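Local atomic coordinates of acyl-CoA dehydrogenase FadE3 (Mycobacterium smegmatis, PDB entry 4IV6), a protein that belongs to the acyl-CoA dehydrogenase family of flavoproteins and holds dihydroflavine-adenine dinucleotide in an assembly of four chains. Residues E59-G64 / K110-M115; G81-A86 / F356-L361; A319-L324 / N374-Q379. All coordinates share one frame; numbering follows the deposited sequence. Where two conformers were deposited one is given.

Contact 1 (E59-G64 / K110-M115)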
loop_
_atom_site.group_PDB
_atom_site.type_symbol
_atom_site.label_atom_id
_atom_site.label_comp_id
_atom_site.label_asym_id
_atom_site.label_seq_id
_atom_site.Cartn_x
_atom_site.Cartn_y
_atom_site.Cartn_z
ATOM N N GLU B 59 19.862 -19.939 -36.676
ATOM C CA GLU B 59 20.717 -20.582 -37.663
ATOM C C GLU B 59 21.744 -19.562 -38.118
ATOM O O GLU B 59 21.455 -18.387 -38.162
ATOM C CB GLU B 59 19.908 -21.028 -38.877
ATOM C CG GLU B 59 18.794 -22.008 -38.577
ATOM C CD GLU B 59 17.999 -22.351 -39.823
ATOM O OE1 GLU B 59 18.498 -22.109 -40.939
ATOM O OE2 GLU B 59 16.869 -22.850 -39.692
ATOM N N PRO B 60 22.952 -20.004 -38.472
ATOM C CA PRO B 60 23.388 -21.380 -38.599
ATOM C C PRO B 60 23.795 -22.066 -37.299
ATOM O O PRO B 60 24.053 -23.261 -37.313
ATOM C CB PRO B 60 24.582 -21.270 -39.564
ATOM C CG PRO B 60 25.166 -19.932 -39.264
ATOM C CD PRO B 60 24.009 -19.050 -38.859
ATOM N N TYR B 61 23.830 -21.338 -36.184
ATOM C CA TYR B 61 24.374 -21.886 -34.943
ATOM C C TYR B 61 23.404 -22.827 -34.244
ATOM O O TYR B 61 23.804 -23.849 -33.715
ATOM C CB TYR B 61 24.769 -20.767 -33.972
ATOM C CG TYR B 61 25.494 -19.629 -34.623
ATOM C CD1 TYR B 61 26.821 -19.760 -35.026
ATOM C CD2 TYR B 61 24.867 -18.433 -34.837
ATOM C CE1 TYR B 61 27.487 -18.717 -35.643
ATOM C CE2 TYR B 61 25.523 -17.382 -35.441
ATOM C CZ TYR B 61 26.828 -17.533 -35.849
ATOM O OH TYR B 61 27.461 -16.482 -36.440
ATOM N N GLY B 62 22.139 -22.467 -34.211
ATOM C CA GLY B 62 21.135 -23.305 -33.568
ATOM C C GLY B 62 19.851 -23.359 -34.368
ATOM O O GLY B 62 19.707 -22.676 -35.376
ATOM N N PHE B 63 18.892 -24.127 -33.879
ATOM C CA PHE B 63 17.710 -24.454 -34.638
ATOM C C PHE B 63 16.644 -23.361 -34.715
ATOM O O PHE B 63 15.478 -23.695 -35.021
ATOM C CB PHE B 63 17.079 -25.716 -34.045
ATOM N N GLY B 64 17.011 -22.090 -34.415
ATOM C CA GLY B 64 16.105 -20.922 -34.493
ATOM C C GLY B 64 15.832 -20.169 -33.169
ATOM O O GLY B 64 15.555 -20.761 -32.116
ATOM N N LYS B 110 32.524 -20.700 -32.093
ATOM C CA LYS B 110 33.129 -21.522 -31.052
ATOM C C LYS B 110 32.126 -21.970 -29.984
ATOM O O LYS B 110 32.197 -23.099 -29.501
ATOM C CB LYS B 110 34.240 -20.740 -30.381
ATOM C CG LYS B 110 34.858 -21.493 -29.227
ATOM C CD LYS B 110 36.139 -20.857 -28.795
ATOM C CE LYS B 110 36.936 -21.907 -28.059
ATOM N NZ LYS B 110 38.178 -21.297 -27.543
ATOM N N TYR B 111 31.207 -21.079 -29.617
ATOM C CA TYR B 111 30.360 -21.260 -28.435
ATOM C C TYR B 111 28.859 -21.518 -28.683
ATOM O O TYR B 111 28.261 -22.352 -28.001
ATOM C CB TYR B 111 30.502 -20.032 -27.535
ATOM C CG TYR B 111 31.867 -19.899 -26.904
ATOM C CD1 TYR B 111 32.472 -20.984 -26.227
ATOM C CD2 TYR B 111 32.551 -18.703 -26.948
ATOM C CE1 TYR B 111 33.733 -20.860 -25.651
ATOM C CE2 TYR B 111 33.808 -18.582 -26.375
ATOM C CZ TYR B 111 34.401 -19.655 -25.730
ATOM O OH TYR B 111 35.649 -19.499 -25.157
ATOM N N LEU B 112 28.248 -20.795 -29.634
ATOM C CA LEU B 112 26.790 -20.845 -29.823
ATOM C C LEU B 112 26.198 -22.200 -30.210
ATOM O O LEU B 112 25.105 -22.531 -29.715
ATOM C CB LEU B 112 26.301 -19.759 -30.794
ATOM C CG LEU B 112 26.427 -18.317 -30.308
ATOM C CD1 LEU B 112 25.897 -17.349 -31.350
ATOM C CD2 LEU B 112 25.685 -18.110 -28.997
ATOM N N PRO B 113 26.896 -22.996 -31.047
ATOM C CA PRO B 113 26.311 -24.309 -31.342
ATOM C C PRO B 113 26.169 -25.237 -30.125
ATOM O O PRO B 113 25.122 -25.856 -29.952
ATOM C CB PRO B 113 27.259 -24.890 -32.418
ATOM C CG PRO B 113 27.819 -23.678 -33.096
ATOM C CD PRO B 113 28.048 -22.721 -31.928
ATOM N N ARG B 114 27.180 -25.302 -29.262
ATOM C CA ARG B 114 27.080 -26.116 -28.064
ATOM C C ARG B 114 26.217 -25.460 -26.988
ATOM O O ARG B 114 25.626 -26.147 -26.164
ATOM C CB ARG B 114 28.447 -26.422 -27.494
ATOM C CG ARG B 114 29.256 -27.416 -28.301
ATOM C CD ARG B 114 30.605 -27.580 -27.631
ATOM N NE ARG B 114 31.406 -26.361 -27.775
ATOM C CZ ARG B 114 32.316 -25.936 -26.900
ATOM N NH1 ARG B 114 33.009 -24.813 -27.148
ATOM N NH2 ARG B 114 32.534 -26.613 -25.774
ATOM N N MET B 115 26.125 -24.142 -27.001
ATOM C CA MET B 115 25.185 -23.456 -26.102
ATOM C C MET B 115 23.730 -23.770 -26.443
ATOM O O MET B 115 22.913 -23.978 -25.562
ATOM C CB MET B 115 25.422 -21.954 -26.106
ATOM C CG MET B 115 26.673 -21.576 -25.333
ATOM S SD MET B 115 27.070 -19.826 -25.419
ATOM C CE MET B 115 25.684 -19.149 -24.510
HETATM O O HOH W 1 23.386 -26.151 -32.012
#

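Contact 2 (G81-A86 / F356-L361). With FDA (dihydroflavine-adenine dinucleotide), chain D.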
loop_
_atom_site.group_PDB
_atom_site.type_symbol
_atom_site.label_atom_id
_atom_site.label_comp_id
_atom_site.label_asym_id
_atom_site.label_seq_id
_atom_site.Cartn_x
_atom_site.Cartn_y
_atom_site.Cartn_z
ATOM N N GLY B 81 6.205 -23.594 -12.623
ATOM C CA GLY B 81 6.518 -24.877 -11.976
ATOM C C GLY B 81 7.567 -24.766 -10.872
ATOM O O GLY B 81 7.412 -25.307 -9.784
ATOM N N TRP B 82 8.644 -24.061 -11.157
ATOM C CA TRP B 82 9.745 -23.907 -10.208
ATOM C C TRP B 82 10.646 -22.786 -10.695
ATOM O O TRP B 82 11.268 -22.915 -11.753
ATOM C CB TRP B 82 10.536 -25.207 -10.068
ATOM C CG TRP B 82 11.549 -25.268 -8.974
ATOM C CD1 TRP B 82 11.740 -24.376 -7.949
ATOM C CD2 TRP B 82 12.489 -26.326 -8.762
ATOM N NE1 TRP B 82 12.737 -24.831 -7.114
ATOM C CE2 TRP B 82 13.225 -26.012 -7.601
ATOM C CE3 TRP B 82 12.779 -27.513 -9.445
ATOM C CZ2 TRP B 82 14.236 -26.836 -7.111
ATOM C CZ3 TRP B 82 13.788 -28.327 -8.947
ATOM C CH2 TRP B 82 14.497 -27.979 -7.793
ATOM N N MET B 83 10.685 -21.686 -9.927
ATOM C CA MET B 83 11.426 -20.488 -10.314
ATOM C C MET B 83 12.854 -20.854 -10.718
ATOM O O MET B 83 13.398 -20.321 -11.691
ATOM C CB MET B 83 11.451 -19.483 -9.153
ATOM C CG MET B 83 12.079 -18.134 -9.502
ATOM S SD MET B 83 12.199 -17.010 -8.086
ATOM C CE MET B 83 13.557 -17.748 -7.181
ATOM N N SER B 84 13.450 -21.764 -9.949
ATOM C CA SER B 84 14.837 -22.173 -10.170
ATOM C C SER B 84 15.110 -22.691 -11.603
ATOM O O SER B 84 16.223 -22.546 -12.113
ATOM C CB SER B 84 15.238 -23.250 -9.140
ATOM O OG SER B 84 15.201 -22.745 -7.799
ATOM N N LEU B 85 14.136 -23.334 -12.233
ATOM C CA LEU B 85 14.345 -23.849 -13.583
ATOM C C LEU B 85 14.424 -22.719 -14.618
ATOM O O LEU B 85 15.201 -22.805 -15.593
ATOM C CB LEU B 85 13.267 -24.888 -13.965
ATOM C CG LEU B 85 13.194 -26.116 -13.043
ATOM C CD1 LEU B 85 12.094 -27.045 -13.550
ATOM C CD2 LEU B 85 14.515 -26.893 -12.965
ATOM N N ALA B 86 13.674 -21.643 -14.408
ATOM C CA ALA B 86 13.835 -20.455 -15.254
ATOM C C ALA B 86 15.188 -19.815 -14.983
ATOM O O ALA B 86 15.889 -19.387 -15.898
ATOM C CB ALA B 86 12.702 -19.478 -14.998
ATOM N N PHE B 356 6.406 -17.826 -1.747
ATOM C CA PHE B 356 6.685 -16.721 -0.841
ATOM C C PHE B 356 8.206 -16.577 -0.639
ATOM O O PHE B 356 8.726 -15.480 -0.618
ATOM C CB PHE B 356 5.953 -16.976 0.491
ATOM C CG PHE B 356 6.204 -15.955 1.566
ATOM C CD1 PHE B 356 5.507 -14.754 1.588
ATOM C CD2 PHE B 356 7.091 -16.210 2.602
ATOM C CE1 PHE B 356 5.724 -13.822 2.611
ATOM C CE2 PHE B 356 7.301 -15.285 3.609
ATOM C CZ PHE B 356 6.615 -14.101 3.615
ATOM N N ARG B 357 8.909 -17.696 -0.508
ATOM C CA ARG B 357 10.366 -17.670 -0.336
ATOM C C ARG B 357 11.093 -17.333 -1.641
ATOM O O ARG B 357 12.173 -16.795 -1.602
ATOM C CB ARG B 357 10.872 -19.040 0.165
ATOM C CG ARG B 357 10.589 -19.365 1.616
ATOM C CD ARG B 357 11.292 -20.642 2.016
ATOM N NE ARG B 357 10.695 -21.816 1.388
ATOM C CZ ARG B 357 11.201 -22.507 0.371
ATOM N NH1 ARG B 357 12.375 -22.206 -0.159
ATOM N NH2 ARG B 357 10.547 -23.573 -0.077
ATOM N N ASP B 358 10.504 -17.682 -2.785
ATOM C CA ASP B 358 11.143 -17.459 -4.086
ATOM C C ASP B 358 10.974 -16.012 -4.602
ATOM O O ASP B 358 11.860 -15.466 -5.242
ATOM C CB ASP B 358 10.616 -18.433 -5.125
ATOM C CG ASP B 358 11.249 -19.826 -5.004
ATOM O OD1 ASP B 358 12.240 -19.982 -4.243
ATOM O OD2 ASP B 358 10.756 -20.749 -5.676
ATOM N N ALA B 359 9.847 -15.392 -4.284
ATOM C CA ALA B 359 9.498 -14.090 -4.847
ATOM C C ALA B 359 10.491 -12.947 -4.565
ATOM O O ALA B 359 10.791 -12.181 -5.478
ATOM C CB ALA B 359 8.069 -13.698 -4.418
ATOM N N PRO B 360 11.040 -12.864 -3.356
ATOM C CA PRO B 360 12.012 -11.820 -3.086
ATOM C C PRO B 360 13.276 -11.872 -3.946
ATOM O O PRO B 360 13.917 -10.823 -4.151
ATOM C CB PRO B 360 12.344 -12.004 -1.600
ATOM C CG PRO B 360 11.236 -12.804 -1.043
ATOM C CD PRO B 360 10.756 -13.664 -2.152
ATOM N N LEU B 361 13.593 -13.034 -4.502
ATOM C CA LEU B 361 14.770 -13.151 -5.372
ATOM C C LEU B 361 14.717 -12.154 -6.516
ATOM O O LEU B 361 15.723 -11.495 -6.796
ATOM C CB LEU B 361 14.906 -14.563 -5.928
ATOM C CG LEU B 361 16.149 -14.923 -6.769
ATOM C CD1 LEU B 361 15.934 -14.681 -8.246
ATOM C CD2 LEU B 361 17.430 -14.227 -6.308
HETATM P PA FDA D . 23.975 -3.264 -2.710
HETATM O O1A FDA D . 24.380 -2.628 -4.016
HETATM O O2A FDA D . 24.975 -3.429 -1.599
HETATM O O5B FDA D . 22.701 -2.467 -2.157
HETATM C C5B FDA D . 22.163 -2.666 -0.828
HETATM C C4B FDA D . 20.895 -1.808 -0.671
HETATM O O4B FDA D . 21.154 -0.427 -0.991
HETATM C C3B FDA D . 19.798 -2.226 -1.625
HETATM O O3B FDA D . 18.517 -1.904 -1.040
HETATM C C2B FDA D . 20.088 -1.369 -2.838
HETATM O O2B FDA D . 18.975 -1.169 -3.705
HETATM C C1B FDA D . 20.441 -0.065 -2.163
HETATM N N9A FDA D . 21.259 0.842 -3.013
HETATM C C8A FDA D . 22.554 0.650 -3.348
HETATM N N7A FDA D . 23.002 1.684 -4.087
HETATM C C5A FDA D . 21.964 2.543 -4.231
HETATM C C6A FDA D . 21.737 3.818 -4.890
HETATM N N6A FDA D . 22.736 4.394 -5.561
HETATM N N1A FDA D . 20.524 4.409 -4.827
HETATM C C2A FDA D . 19.527 3.846 -4.124
HETATM N N3A FDA D . 19.652 2.660 -3.488
HETATM C C4A FDA D . 20.828 1.999 -3.499
HETATM N N1 FDA D . 24.801 -11.296 -9.918
HETATM C C2 FDA D . 25.479 -11.686 -10.994
HETATM O O2 FDA D . 26.376 -10.946 -11.442
HETATM N N3 FDA D . 25.226 -12.853 -11.613
HETATM C C4 FDA D . 24.304 -13.727 -11.211
HETATM O O4 FDA D . 24.130 -14.822 -11.812
HETATM C C4X FDA D . 23.487 -13.355 -10.038
HETATM N N5 FDA D . 22.542 -14.162 -9.512
HETATM C C5X FDA D . 22.144 -13.976 -8.227
HETATM C C6 FDA D . 21.509 -14.994 -7.507
HETATM C C7 FDA D . 21.065 -14.796 -6.200
HETATM C C7M FDA D . 20.415 -15.913 -5.425
HETATM C C8 FDA D . 21.238 -13.536 -5.591
HETATM C C8M FDA D . 20.786 -13.219 -4.184
HETATM C C9 FDA D . 21.874 -12.530 -6.301
HETATM C C9A FDA D . 22.347 -12.739 -7.607
HETATM N N10 FDA D . 23.021 -11.698 -8.279
HETATM C C10 FDA D . 23.819 -12.071 -9.384
HETATM C "C1'" FDA D . 23.523 -10.591 -7.457
HETATM C "C2'" FDA D . 22.510 -9.470 -7.542
HETATM O "O2'" FDA D . 22.464 -8.914 -8.856
HETATM C "C3'" FDA D . 22.881 -8.409 -6.506
HETATM O "O3'" FDA D . 22.493 -8.896 -5.225
HETATM C "C4'" FDA D . 22.213 -7.076 -6.744
HETATM O "O4'" FDA D . 22.982 -6.438 -7.777
HETATM C "C5'" FDA D . 22.270 -6.172 -5.499
HETATM O "O5'" FDA D . 23.601 -6.133 -5.036
HETATM P P FDA D . 24.049 -5.982 -3.525
HETATM O O1P FDA D . 25.547 -5.772 -3.631
HETATM O O2P FDA D . 23.532 -7.135 -2.736
HETATM O O3P FDA D . 23.260 -4.652 -3.065
HETATM O O HOH W 2 8.954 -21.792 -7.554
HETATM O O HOH W 3 12.876 -21.655 -7.082
#

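Contact 3 (A319-L324 / N374-Q379)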
loop_
_atom_site.group_PDB
_atom_site.type_symbol
_atom_site.label_atom_id
_atom_site.label_comp_id
_atom_site.label_asym_id
_atom_site.label_seq_id
_atom_site.Cartn_x
_atom_site.Cartn_y
_atom_site.Cartn_z
ATOM N N ALA B 319 11.201 -2.707 -20.537
ATOM C CA ALA B 319 11.736 -3.908 -19.896
ATOM C C ALA B 319 11.977 -3.738 -18.395
ATOM O O ALA B 319 11.647 -4.619 -17.611
ATOM C CB ALA B 319 12.989 -4.387 -20.588
ATOM N N GLY B 320 12.565 -2.618 -17.997
ATOM C CA GLY B 320 12.757 -2.307 -16.579
ATOM C C GLY B 320 11.427 -2.139 -15.843
ATOM O O GLY B 320 11.265 -2.612 -14.709
ATOM N N MET B 321 10.458 -1.497 -16.496
ATOM C CA MET B 321 9.121 -1.360 -15.914
ATOM C C MET B 321 8.470 -2.734 -15.709
ATOM O O MET B 321 7.846 -2.993 -14.663
ATOM C CB MET B 321 8.233 -0.473 -16.765
ATOM C CG MET B 321 8.648 0.987 -16.712
ATOM S SD MET B 321 7.576 2.020 -17.703
ATOM C CE MET B 321 7.922 3.653 -17.012
ATOM N N ALA B 322 8.659 -3.622 -16.685
ATOM C CA ALA B 322 8.092 -4.944 -16.597
ATOM C C ALA B 322 8.697 -5.683 -15.410
ATOM O O ALA B 322 7.990 -6.341 -14.631
ATOM C CB ALA B 322 8.324 -5.715 -17.895
ATOM N N LYS B 323 10.016 -5.564 -15.264
ATOM C CA LYS B 323 10.708 -6.250 -14.168
ATOM C C LYS B 323 10.261 -5.714 -12.816
ATOM O O LYS B 323 9.991 -6.467 -11.893
ATOM C CB LYS B 323 12.221 -6.111 -14.368
ATOM C CG LYS B 323 13.096 -6.929 -13.418
ATOM C CD LYS B 323 13.343 -6.216 -12.092
ATOM C CE LYS B 323 14.498 -6.892 -11.352
ATOM N NZ LYS B 323 14.785 -6.254 -10.060
ATOM N N LEU B 324 10.223 -4.390 -12.690
ATOM C CA LEU B 324 9.817 -3.735 -11.451
ATOM C C LEU B 324 8.376 -4.095 -11.093
ATOM O O LEU B 324 8.102 -4.557 -9.983
ATOM C CB LEU B 324 9.937 -2.214 -11.588
ATOM C CG LEU B 324 9.480 -1.366 -10.381
ATOM C CD1 LEU B 324 10.362 -1.647 -9.176
ATOM C CD2 LEU B 324 9.543 0.086 -10.770
ATOM N N ASN B 374 15.590 4.076 -10.101
ATOM C CA ASN B 374 16.525 5.143 -10.506
ATOM C C ASN B 374 16.695 5.164 -12.017
ATOM O O ASN B 374 16.736 6.227 -12.640
ATOM C CB ASN B 374 17.936 4.973 -9.898
ATOM C CG ASN B 374 17.988 5.194 -8.399
ATOM O OD1 ASN B 374 17.099 5.835 -7.763
ATOM N ND2 ASN B 374 19.058 4.673 -7.808
ATOM N N VAL B 375 16.830 3.978 -12.599
ATOM C CA VAL B 375 17.107 3.849 -14.030
ATOM C C VAL B 375 15.885 4.315 -14.811
ATOM O O VAL B 375 15.998 5.057 -15.780
ATOM C CB VAL B 375 17.457 2.385 -14.383
ATOM C CG1 VAL B 375 17.371 2.130 -15.886
ATOM C CG2 VAL B 375 18.865 2.026 -13.902
ATOM N N ILE B 376 14.709 3.914 -14.334
ATOM C CA ILE B 376 13.436 4.280 -14.962
ATOM C C ILE B 376 13.189 5.795 -14.904
ATOM O O ILE B 376 12.766 6.393 -15.910
ATOM C CB ILE B 376 12.274 3.480 -14.336
ATOM C CG1 ILE B 376 12.349 2.001 -14.792
ATOM C CG2 ILE B 376 10.914 4.040 -14.741
ATOM C CD1 ILE B 376 11.522 1.085 -13.950
ATOM N N ALA B 377 13.500 6.433 -13.766
ATOM C CA ALA B 377 13.299 7.891 -13.657
ATOM C C ALA B 377 14.130 8.651 -14.694
ATOM O O ALA B 377 13.652 9.558 -15.351
ATOM C CB ALA B 377 13.615 8.384 -12.253
ATOM N N LYS B 378 15.377 8.233 -14.843
ATOM C CA LYS B 378 16.295 8.856 -15.770
ATOM C C LYS B 378 15.832 8.641 -17.217
ATOM O O LYS B 378 15.879 9.575 -18.042
ATOM C CB LYS B 378 17.691 8.270 -15.542
ATOM C CG LYS B 378 18.802 8.914 -16.329
ATOM C CD LYS B 378 20.149 8.375 -15.834
ATOM C CE LYS B 378 21.159 8.298 -16.973
ATOM N NZ LYS B 378 21.640 9.650 -17.343
ATOM N N GLN B 379 15.361 7.420 -17.509
ATOM C CA GLN B 379 14.820 7.072 -18.820
ATOM C C GLN B 379 13.555 7.869 -19.128
ATOM O O GLN B 379 13.387 8.386 -20.235
ATOM C CB GLN B 379 14.552 5.553 -18.936
ATOM C CG GLN B 379 15.820 4.695 -19.022
ATOM C CD GLN B 379 15.564 3.214 -18.716
ATOM O OE1 GLN B 379 14.613 2.860 -18.001
ATOM N NE2 GLN B 379 16.431 2.346 -19.236
#

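Contact 1 (E59-G64 / K110-M115)
Y61 lays its ring against L112, and the two side chains meet slantwise. With CG anti to the carbonyl carbon (chi1 -67°), L112 reaches the aromatic system through a single methyl. CD1 stands over one face, 4.1 Å from the centroid of the Y61 ring and 22° off the ring normal, a CH-pi contact displaced toward the CD2 side. The opposite face is covered near its rim by CD of P60, the residue just before it, which follows a cis peptide bond; the ring is thus clasped between a proline and a leucine. Nearer the backbone the two side chains also pack methylene to methylene, with Y61 CB 3.7 Å from L112 CB. P113 approaches the ring obliquely, and its CG lies 4.3 Å from Y61 CB. Its CA is turned instead to the carbonyl of Y61, forming a CA-H...O contact of 3.5 Å between P113 CA and Y61 O. No direct hydrogen bond joins the segments, but one water does: it donates to Y61 O at 2.9 Å and to P113 O at 2.7 Å, tying the loop to a helical carbonyl.

Helix 105-116 is kinked at the proline: P113 N has no hydrogen to donate, and R114 N also lacks a bond to the preceding turn. R114 NH1 instead reaches back to K110 O, 3.0 Å away, with the acceptor in the guanidinium plane. Earlier on helix 105-116, the Y61 side chain also touches E105, K108 and Q109, while L112 continues inward to L99 and L100 of helix 83-102. An irregular loop between helices 41-50 and 68-81 is thereby fastened, through one aromatic ring and a water bridge, to helix 105-116 within the helical N-terminal domain characteristic of acyl-CoA dehydrogenases.

Contact 2 (G81-A86 / F356-L361)
M83 and D358 lie side by side, pointing opposite ways, in van der Waals contact that extends to L361. In the one of two modelled M83 conformers described here, CG is anti to the backbone N (chi1 -174°) and the chain bends at its end, bringing SD 3.3 Å from D358 O. M83 CE then packs 3.7 Å from L361 CB; both distances hold for this conformer alone and are less certain. L361, a residue of the ligand pocket, touches C7M of dihydroflavine-adenine dinucleotide with its CD2 at 3.5 Å.

Polar links run through water. One water donates to D358 OD2 at 2.8 Å and accepts from M83 N at 2.9 Å. A second donates to the same D358 OD2 and to S84 OG, each at 2.7 Å. The other carboxylate oxygen, D358 OD1, is hydrogen-bonded by the backbone N of Y206, so the buried group is held at both oxygens. The nearby N-terminal end of helix 83-102 would probably favour negative charge there.

The contact joins the N-terminal and C-terminal helical domains of the acyl-CoA dehydrogenase fold, helix 83-102 meeting helix 352-364 beside R252 and V256 of helix 234-270, while helix 316-340 packs against F356, A359 and P360.

Contact 3 (A319-L324 / N374-Q379)
I376 carries this contact, and its side chain points from helix 369-383 into helix 316-340. From CB the chain forks. The CG2 branch, anti to the backbone N, runs to the methyl of M321, with I376 CG2 3.8 Å from M321 CE. The other branch leaves through CG1, which is anti to the carbonyl carbon (chi1 -72°). It continues outstretched (chi2 164°), and this carries CD1 down onto the backbone of the facing helix. There CD1 sits beside the peptide that joins G320 to M321: I376 CD1 is 3.7 Å from G320 C and 3.8 Å from M321 N. G320 has no side chain of its own, and the isoleucine tip rests directly on the main chain at this turn.

The two short helical segments run roughly antiparallel, 144° between their directions, and their axes approach to 10.0 Å. They belong to the helical C-terminal domain of the acyl-CoA dehydrogenase fold, and their contact is apolar, with no hydrogen bond between them.

M321 and L324 flank the same CD1. M321 CG lies 4.0 Å from I376 CD1, while its extended chain passes obliquely on to the CG2 contact. L324, one turn after G320, brings its CD2 to 3.9 Å from I376 CD1, also crossing at a slant. M321 reaches further to L380, and L324 to N369, Q372 and R373, all on helix 369-383. A neighbouring subunit closes in as well: its A289 packs on I376 and its T293 on M321.

In the fold
Contacts 1 and 2 share the N-terminal helical region, where helices 83-102 and 105-116 follow each other, yet their centres lie about 28 Å apart. Contact 2 joins that region to the C-terminal helices, and contact 3 lies wholly among the latter. Helices 316-340, 352-364 and 369-383 succeed one another, bringing the nearest atoms of contacts 2 and 3 to about 6 Å although their centres are about 22 Å apart. L361 takes part in contact 2 and lines the pocket; N374, on the 374-379 segment of contact 3, also touches the ligand, and the L324 side chain is about 10 Å from the same dihydroflavine-adenine dinucleotide. Contact 1 is more remote from contact 3, about 20 Å between nearest atoms.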